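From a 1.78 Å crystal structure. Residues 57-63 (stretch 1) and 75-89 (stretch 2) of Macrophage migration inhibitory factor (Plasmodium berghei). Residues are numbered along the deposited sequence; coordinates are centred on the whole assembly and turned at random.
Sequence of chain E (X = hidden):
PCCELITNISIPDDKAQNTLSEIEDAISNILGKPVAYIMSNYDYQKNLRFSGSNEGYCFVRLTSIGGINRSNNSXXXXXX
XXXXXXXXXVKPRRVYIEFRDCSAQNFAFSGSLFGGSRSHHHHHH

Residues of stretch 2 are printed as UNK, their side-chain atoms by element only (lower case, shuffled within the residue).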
# COMPACT_ATOMS: atom_id res chain seq x y z
N TYR E 57 -1.95 16.73 4.17
CA TYR E 57 -1.34 16.34 2.90
C TYR E 57 -2.17 15.18 2.33
O TYR E 57 -2.58 14.27 3.06
CB TYR E 57 0.10 15.90 3.18
CG TYR E 57 0.79 15.27 1.95
CD1 TYR E 57 1.19 16.03 0.88
CD2 TYR E 57 0.99 13.88 1.91
CE1 TYR E 57 1.84 15.40 -0.25
CE2 TYR E 57 1.60 13.25 0.82
CZ TYR E 57 2.04 14.03 -0.25
OH TYR E 57 2.67 13.41 -1.36
N CYS E 58 -2.37 15.19 1.01
CA CYS E 58 -3.05 14.11 0.32
C CYS E 58 -2.19 13.52 -0.81
O CYS E 58 -1.67 14.26 -1.64
CB CYS E 58 -4.39 14.58 -0.23
SG CYS E 58 -5.49 15.33 1.00
N PHE E 59 -2.06 12.20 -0.83
CA PHE E 59 -1.34 11.52 -1.88
C PHE E 59 -2.40 10.68 -2.53
O PHE E 59 -3.00 9.80 -1.86
CB PHE E 59 -0.28 10.64 -1.27
CG PHE E 59 0.41 9.73 -2.28
CD1 PHE E 59 0.68 10.16 -3.57
CD2 PHE E 59 0.79 8.45 -1.92
CE1 PHE E 59 1.34 9.34 -4.48
CE2 PHE E 59 1.46 7.62 -2.82
CZ PHE E 59 1.72 8.06 -4.12
N VAL E 60 -2.67 10.89 -3.84
CA VAL E 60 -3.67 10.06 -4.52
C VAL E 60 -2.93 9.16 -5.53
O VAL E 60 -2.14 9.66 -6.33
CB VAL E 60 -4.71 10.87 -5.23
CG1 VAL E 60 -5.82 9.95 -5.90
CG2 VAL E 60 -5.48 11.83 -4.21
N ARG E 61 -3.10 7.85 -5.43
CA ARG E 61 -2.39 6.97 -6.34
C ARG E 61 -3.44 6.20 -7.19
O ARG E 61 -4.35 5.60 -6.61
CB ARG E 61 -1.56 6.00 -5.55
CG ARG E 61 -0.66 5.06 -6.50
CD ARG E 61 0.44 4.36 -5.65
NE ARG E 61 -0.07 3.67 -4.47
CZ ARG E 61 0.63 3.44 -3.36
NH1 ARG E 61 0.05 2.81 -2.35
NH2 ARG E 61 1.91 3.82 -3.28
N LEU E 62 -3.34 6.25 -8.52
CA LEU E 62 -4.26 5.60 -9.36
C LEU E 62 -3.45 4.55 -10.11
O LEU E 62 -2.36 4.85 -10.70
CB LEU E 62 -4.89 6.57 -10.34
CG LEU E 62 -5.71 7.64 -9.58
CD1 LEU E 62 -4.85 8.93 -9.40
CD2 LEU E 62 -6.95 7.86 -10.49
N THR E 63 -3.97 3.33 -10.02
CA THR E 63 -3.22 2.14 -10.47
C THR E 63 -4.07 1.38 -11.45
O THR E 63 -5.20 1.03 -11.15
CB THR E 63 -2.80 1.25 -9.29
OG1 THR E 63 -1.90 1.97 -8.47
CG2 THR E 63 -2.01 0.02 -9.83
N UNK E 75 -5.76 16.49 -16.91
CA UNK E 75 -7.10 16.88 -16.71
C UNK E 75 -7.71 16.19 -15.46
O UNK E 75 -8.39 16.83 -14.66
c UNK E 75 -7.30 16.88 -19.39
c UNK E 75 -5.70 16.43 -19.68
c UNK E 75 -7.54 18.39 -19.70
c UNK E 75 -7.92 16.53 -18.00
N UNK E 76 -7.52 14.88 -15.34
CA UNK E 76 -8.03 14.12 -14.17
C UNK E 76 -7.32 14.60 -12.87
O UNK E 76 -7.97 14.81 -11.83
c UNK E 76 -8.35 11.72 -13.30
c UNK E 76 -9.91 12.02 -12.83
c UNK E 76 -7.76 12.65 -14.38
c UNK E 76 -8.16 10.25 -13.71
N UNK E 77 -6.02 14.83 -12.94
CA UNK E 77 -5.32 15.28 -11.73
C UNK E 77 -5.83 16.66 -11.28
O UNK E 77 -5.96 16.90 -10.07
c UNK E 77 -3.69 15.27 -11.92
N UNK E 78 -6.12 17.54 -12.25
CA UNK E 78 -6.65 18.87 -11.96
C UNK E 78 -8.02 18.68 -11.28
O UNK E 78 -8.27 19.25 -10.22
o UNK E 78 -7.72 21.54 -12.02
c UNK E 78 -6.77 19.64 -13.26
c UNK E 78 -7.23 21.12 -13.08
o UNK E 78 -7.07 21.89 -14.03
N UNK E 79 -8.87 17.81 -11.81
CA UNK E 79 -10.19 17.63 -11.19
C UNK E 79 -10.11 17.06 -9.78
O UNK E 79 -10.87 17.48 -8.84
c UNK E 79 -12.47 16.60 -11.30
n UNK E 79 -15.40 19.23 -10.98
c UNK E 79 -14.80 17.85 -10.91
c UNK E 79 -11.10 16.74 -12.00
c UNK E 79 -13.29 17.98 -11.37
N UNK E 80 -9.26 16.06 -9.60
CA UNK E 80 -9.08 15.48 -8.26
C UNK E 80 -8.55 16.54 -7.26
O UNK E 80 -8.98 16.57 -6.07
c UNK E 80 -8.95 13.11 -9.09
c UNK E 80 -8.17 14.22 -8.36
c UNK E 80 -8.05 11.87 -9.44
c UNK E 80 -7.70 13.71 -6.91
N UNK E 81 -7.59 17.34 -7.70
CA UNK E 81 -7.03 18.38 -6.80
C UNK E 81 -8.21 19.29 -6.33
O UNK E 81 -8.31 19.62 -5.10
c UNK E 81 -5.35 20.30 -6.58
o UNK E 81 -4.88 18.31 -7.86
c UNK E 81 -5.95 19.19 -7.49
N UNK E 82 -9.05 19.68 -7.25
CA UNK E 82 -10.23 20.53 -6.91
C UNK E 82 -11.22 19.90 -5.95
O UNK E 82 -11.61 20.52 -4.93
c UNK E 82 -9.58 23.83 -10.17
c UNK E 82 -9.76 23.06 -8.83
c UNK E 82 -10.16 21.66 -9.17
n UNK E 82 -8.16 23.79 -10.74
c UNK E 82 -11.00 20.99 -8.16
N UNK E 83 -11.57 18.64 -6.21
CA UNK E 83 -12.38 17.88 -5.27
C UNK E 83 -11.74 17.80 -3.86
O UNK E 83 -12.42 18.02 -2.81
c UNK E 83 -13.53 16.46 -7.04
c UNK E 83 -13.54 15.09 -7.83
c UNK E 83 -13.21 15.53 -4.65
c UNK E 83 -12.63 16.44 -5.78
N UNK E 84 -10.46 17.50 -3.77
CA UNK E 84 -9.90 17.38 -2.41
C UNK E 84 -9.73 18.75 -1.70
O UNK E 84 -9.92 18.86 -0.47
c UNK E 84 -8.55 15.32 -3.02
c UNK E 84 -8.52 16.72 -2.46
c UNK E 84 -9.28 14.37 -2.08
c UNK E 84 -7.09 14.87 -3.20
N UNK E 85 -9.34 19.78 -2.43
CA UNK E 85 -9.17 21.05 -1.78
C UNK E 85 -10.57 21.56 -1.32
O UNK E 85 -10.67 22.21 -0.27
c UNK E 85 -8.43 22.05 -2.67
o UNK E 85 -9.23 22.34 -3.76
N UNK E 86 -11.63 21.23 -2.06
CA UNK E 86 -13.00 21.50 -1.63
C UNK E 86 -13.39 20.70 -0.38
O UNK E 86 -13.66 21.30 0.70
c UNK E 86 -14.01 21.34 -2.81
n UNK E 86 -16.44 20.81 -2.99
c UNK E 86 -15.50 21.56 -2.38
o UNK E 86 -15.78 22.40 -1.52
N UNK E 87 -13.37 19.38 -0.45
CA UNK E 87 -13.86 18.55 0.65
C UNK E 87 -12.94 18.47 1.88
O UNK E 87 -13.42 18.32 3.03
n UNK E 87 -16.88 16.94 -2.35
c UNK E 87 -15.53 16.88 -2.06
c UNK E 87 -17.55 17.15 -1.23
n UNK E 87 -16.68 17.22 -0.23
c UNK E 87 -14.19 17.13 0.15
c UNK E 87 -15.40 17.06 -0.72
N UNK E 88 -11.62 18.50 1.66
CA UNK E 88 -10.68 18.24 2.76
C UNK E 88 -9.93 19.45 3.22
O UNK E 88 -9.12 19.34 4.17
c UNK E 88 -11.45 15.35 1.83
c UNK E 88 -9.04 14.83 2.00
c UNK E 88 -9.68 17.16 2.39
c UNK E 88 -10.16 15.69 2.54
N UNK E 89 -10.19 20.56 2.55
CA UNK E 89 -9.49 21.84 2.66
C UNK E 89 -7.99 21.71 2.65
O UNK E 89 -7.30 22.45 3.36
c UNK E 89 -9.92 22.63 3.91
o UNK E 89 -11.29 22.41 4.19

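Position 75 opens the segment within a helix that begins earlier in the chain. Its side chain has four carbons forked at the second, and it lies beyond reach of the strand: this is Leu75, solvent-exposed. Position 76 has the same four carbons and the same fork, but its CA-to-CB bond points toward the strand and one terminal carbon touches Leu62. This is Leu76, whose CD2 lies 4.2 Å from Leu62 CD2. A single carbon at position 77, directed sideways, identifies Ala77.

At position 78 two carbons, the second carrying two oxygens, make a carboxylate, Asp78, out of reach of the strand. Four carbons in a row ending in nitrogen mark position 79 as Lys79, an exposed residue.

Position 80 has four carbons forked at the first, with one arm two carbons long. It points toward the strand, where it meets both Val60 and Leu62. The residue is Ile80: its CG2 is 4.0 Å from Val60 CG2, and its CD1 is 4.3 Å from Leu62 CD2. The first side-chain carbon of position 81 carries one oxygen and one carbon, as expected for Thr81, whose OG1 donates a hydrogen bond to Ala77 O (2.8 Å), one turn back.

Position 82 is again a four-carbon chain ending in nitrogen, Lys82. Its NZ lies 2.6 Å from Asp78 OD1, a salt bridge between successive turns that stays clear of the strand. Position 83 repeats the pattern of four carbons forked at the first with one two-carbon arm; this is Ile83, buried yet without contact to the strand.

Four carbons forked at the second, directed toward the strand and touching Cys58 and Val60, define position 84 as Leu84. Its CD1 approaches Val60 CG2 to 3.6 Å and Cys58 CB to 4.0 Å. Position 85, one carbon and then one oxygen, is Ser85, pointing sideways. At position 86 two carbons, the second bearing one oxygen and one nitrogen, fit the amide of Asn86, and a five-membered ring of three carbons and two nitrogens at position 87 is the imidazole of His87.

Position 88 returns to four carbons forked at the second, with a terminal carbon close to the sulfur of Cys58. It is Leu88, its CD2 3.7 Å from Cys58 SG. One carbon and one oxygen make position 89 Ser89, where phi turns positive and the chain leaves helical geometry.

The contact rests on matching periodicities. Alternate strand residues Cys58, Val60 and Leu62 face the helix, while Leu76, Ile80, Leu84 and Leu88 recur every fourth residue along its facing side. Because the two elements run at 142°, Leu62 meets the earlier turns and Cys58 the later ones. The axes approach to 10.8 Å, and buried apolar side chains fill the gap. No hydrogen bond crosses it; the 255 Å² interface is held by apolar packing.

Stretch 2 (75-89) LLADKITKILSNHLS
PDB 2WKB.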